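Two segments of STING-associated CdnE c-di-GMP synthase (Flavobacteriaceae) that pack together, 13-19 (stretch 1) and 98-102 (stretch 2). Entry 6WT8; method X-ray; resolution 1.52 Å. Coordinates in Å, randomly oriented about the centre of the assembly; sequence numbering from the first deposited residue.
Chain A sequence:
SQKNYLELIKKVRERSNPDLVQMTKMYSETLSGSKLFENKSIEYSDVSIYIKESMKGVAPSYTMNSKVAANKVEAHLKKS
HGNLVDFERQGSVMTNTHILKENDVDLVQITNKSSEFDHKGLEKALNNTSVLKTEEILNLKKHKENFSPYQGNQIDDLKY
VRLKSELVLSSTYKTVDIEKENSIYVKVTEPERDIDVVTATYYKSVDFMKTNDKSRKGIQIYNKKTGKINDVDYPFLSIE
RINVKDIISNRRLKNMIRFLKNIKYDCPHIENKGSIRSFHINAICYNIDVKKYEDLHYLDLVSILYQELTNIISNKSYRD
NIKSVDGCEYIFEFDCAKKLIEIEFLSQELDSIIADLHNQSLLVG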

# COMPACT_ATOMS: atom_id res chain seq x y z
N ARG A 13 17.92 1.17 -11.09
CA ARG A 13 17.85 2.43 -11.83
C ARG A 13 16.87 2.36 -12.97
O ARG A 13 16.12 3.32 -13.22
CB ARG A 13 19.24 2.77 -12.36
CG ARG A 13 20.05 3.33 -11.22
CD ARG A 13 21.50 3.57 -11.61
NE ARG A 13 22.15 4.32 -10.54
CZ ARG A 13 23.24 5.08 -10.70
NH1 ARG A 13 23.81 5.18 -11.88
NH2 ARG A 13 23.72 5.76 -9.67
N GLU A 14 16.89 1.26 -13.72
CA GLU A 14 15.98 1.19 -14.86
C GLU A 14 14.54 1.23 -14.39
O GLU A 14 13.67 1.81 -15.06
CB GLU A 14 16.23 -0.10 -15.65
CG GLU A 14 15.46 -0.10 -17.00
CD GLU A 14 15.59 1.23 -17.79
OE1 GLU A 14 16.75 1.69 -18.02
OE2 GLU A 14 14.54 1.82 -18.18
N ARG A 15 14.26 0.65 -13.22
CA ARG A 15 12.90 0.62 -12.71
C ARG A 15 12.48 1.94 -12.08
O ARG A 15 11.30 2.30 -12.11
CB ARG A 15 12.79 -0.48 -11.63
CG ARG A 15 12.93 -1.87 -12.18
CD ARG A 15 12.65 -2.96 -11.14
NE ARG A 15 13.49 -2.93 -9.94
CZ ARG A 15 14.46 -3.80 -9.66
NH1 ARG A 15 14.83 -4.73 -10.56
NH2 ARG A 15 15.07 -3.75 -8.50
N SER A 16 13.43 2.63 -11.47
CA SER A 16 13.16 3.70 -10.52
C SER A 16 13.54 5.09 -11.01
O SER A 16 12.86 6.06 -10.69
CB SER A 16 13.93 3.46 -9.21
OG SER A 16 13.46 2.33 -8.52
N ASN A 17 14.66 5.22 -11.70
CA ASN A 17 15.17 6.56 -11.99
C ASN A 17 16.13 6.45 -13.17
O ASN A 17 17.35 6.73 -13.02
CB ASN A 17 15.86 7.13 -10.74
CG ASN A 17 16.35 8.56 -10.92
OD1 ASN A 17 15.90 9.27 -11.82
ND2 ASN A 17 17.27 8.97 -10.08
N PRO A 18 15.63 6.08 -14.35
CA PRO A 18 16.56 5.81 -15.46
C PRO A 18 17.31 7.03 -15.93
O PRO A 18 18.38 6.88 -16.52
CB PRO A 18 15.63 5.27 -16.57
CG PRO A 18 14.27 5.78 -16.21
CD PRO A 18 14.25 5.71 -14.70
N ASP A 19 16.77 8.23 -15.72
CA ASP A 19 17.46 9.44 -16.17
C ASP A 19 18.35 10.04 -15.10
O ASP A 19 18.98 11.08 -15.35
CB ASP A 19 16.45 10.47 -16.60
CG ASP A 19 15.73 10.05 -17.87
OD1 ASP A 19 16.39 9.42 -18.74
OD2 ASP A 19 14.52 10.33 -17.96
N HIS A 98 5.74 2.30 -3.88
CA HIS A 98 5.96 1.53 -5.09
C HIS A 98 7.44 1.56 -5.47
O HIS A 98 8.20 2.44 -5.07
CB HIS A 98 5.11 2.08 -6.25
CG HIS A 98 5.35 3.53 -6.56
ND1 HIS A 98 5.25 4.51 -5.62
CD2 HIS A 98 5.62 4.16 -7.74
CE1 HIS A 98 5.49 5.69 -6.17
NE2 HIS A 98 5.68 5.51 -7.46
N ILE A 99 7.86 0.58 -6.28
CA ILE A 99 9.25 0.50 -6.73
C ILE A 99 9.37 0.44 -8.25
O ILE A 99 10.50 0.33 -8.77
CB ILE A 99 10.01 -0.69 -6.10
CG1 ILE A 99 9.36 -1.99 -6.46
CG2 ILE A 99 10.07 -0.53 -4.58
CD1 ILE A 99 10.36 -3.22 -6.41
N LEU A 100 8.26 0.54 -8.98
CA LEU A 100 8.32 0.60 -10.44
C LEU A 100 7.78 1.94 -10.92
O LEU A 100 6.68 2.34 -10.53
CB LEU A 100 7.51 -0.53 -11.11
CG LEU A 100 7.74 -1.95 -10.61
CD1 LEU A 100 6.84 -2.98 -11.34
CD2 LEU A 100 9.18 -2.33 -10.72
N LYS A 101 8.52 2.59 -11.84
CA LYS A 101 8.05 3.87 -12.36
C LYS A 101 6.70 3.74 -13.07
O LYS A 101 6.03 4.76 -13.19
CB LYS A 101 9.08 4.46 -13.34
CG LYS A 101 9.40 3.56 -14.55
CD LYS A 101 10.68 4.06 -15.29
CE LYS A 101 10.86 3.26 -16.59
NZ LYS A 101 11.18 1.84 -16.40
N GLU A 102 6.33 2.55 -13.55
CA GLU A 102 5.04 2.36 -14.22
C GLU A 102 3.87 2.14 -13.27
O GLU A 102 2.73 2.08 -13.73
CB GLU A 102 5.10 1.18 -15.20
CG GLU A 102 6.19 1.28 -16.27
CD GLU A 102 7.59 0.81 -15.84
OE1 GLU A 102 7.77 0.25 -14.71
OE2 GLU A 102 8.51 0.97 -16.70
O HOH W 1 13.15 -0.53 -8.39

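Two residues carry most of this contact: Arg15, on the last turn of a helix, and Lys101, in a segment with no regular secondary structure. Each has 86 Å² covered by the opposing stretch, and the two segments together bury 301 Å². The CA atoms of Arg15 and Leu100 lie 5.1 Å apart and those of Ser16 and Lys101 5.4 Å, close enough for backbone to bond directly to backbone.

The first rule concerns the helix end. Carbonyls in the last turn lack the amide partners that a continuing helix would supply. Asn17 N still reaches back to Arg13 O at 2.8 Å, but Asn17 then leaves helical phi/psi, and the carbonyls of Glu14 and Arg15 are both taken up by Lys101. Its amide N donates to Arg15 O at 2.8 Å, with an N-H...O angle of 146°, while its ammonium NZ donates to Glu14 O, also at 2.8 Å. One residue thus satisfies two successive carbonyls, one with its backbone and one with the tip of its side chain.

The CA-to-CB bond of Lys101 points toward the first stretch, and the side chain, extended through chi2 and chi3 (both t) with chi4 at m, brings NZ to Glu14 O. Along the way its methylenes pass Pro18, whose CD lies 4.0 Å from Lys101 CD, a nonpolar contact along the shaft of a charged side chain. At the tip, NZ forms a salt bridge with its own neighbour, Glu102 OE2, at 2.8 Å, and a longer one with Glu14 OE2 at 3.8 Å. The ammonium therefore sits among a carbonyl and two carboxylates.

Arg15 works differently. Its CA-to-CB bond points sideways, and its aliphatic part packs against the second stretch: CB is 3.8 Å from Ile99 O, and CD is 3.6 Å from Leu100 CD2. The CA-to-CB bond of Leu100 points away from the first stretch, yet the end of its side chain comes nearer and makes that contact. The guanidinium's NH1 and NH2 are hydrogen-bonded elsewhere in the structure, leaving NE for a water.

That water bridges the two stretches. It accepts from Arg15 NE and from Ser16 OG, each at 2.9 Å, and donates to Ile99 O at 2.8 Å. Ser16 OG and Ile99 O are themselves 3.6 Å apart, and the water links them. The lesson is economical: direct bonds for the helix-end carbonyls, hydrocarbon for the side-chain shafts, and a water to join Arg15 NE, Ser16 OG and Ile99 O.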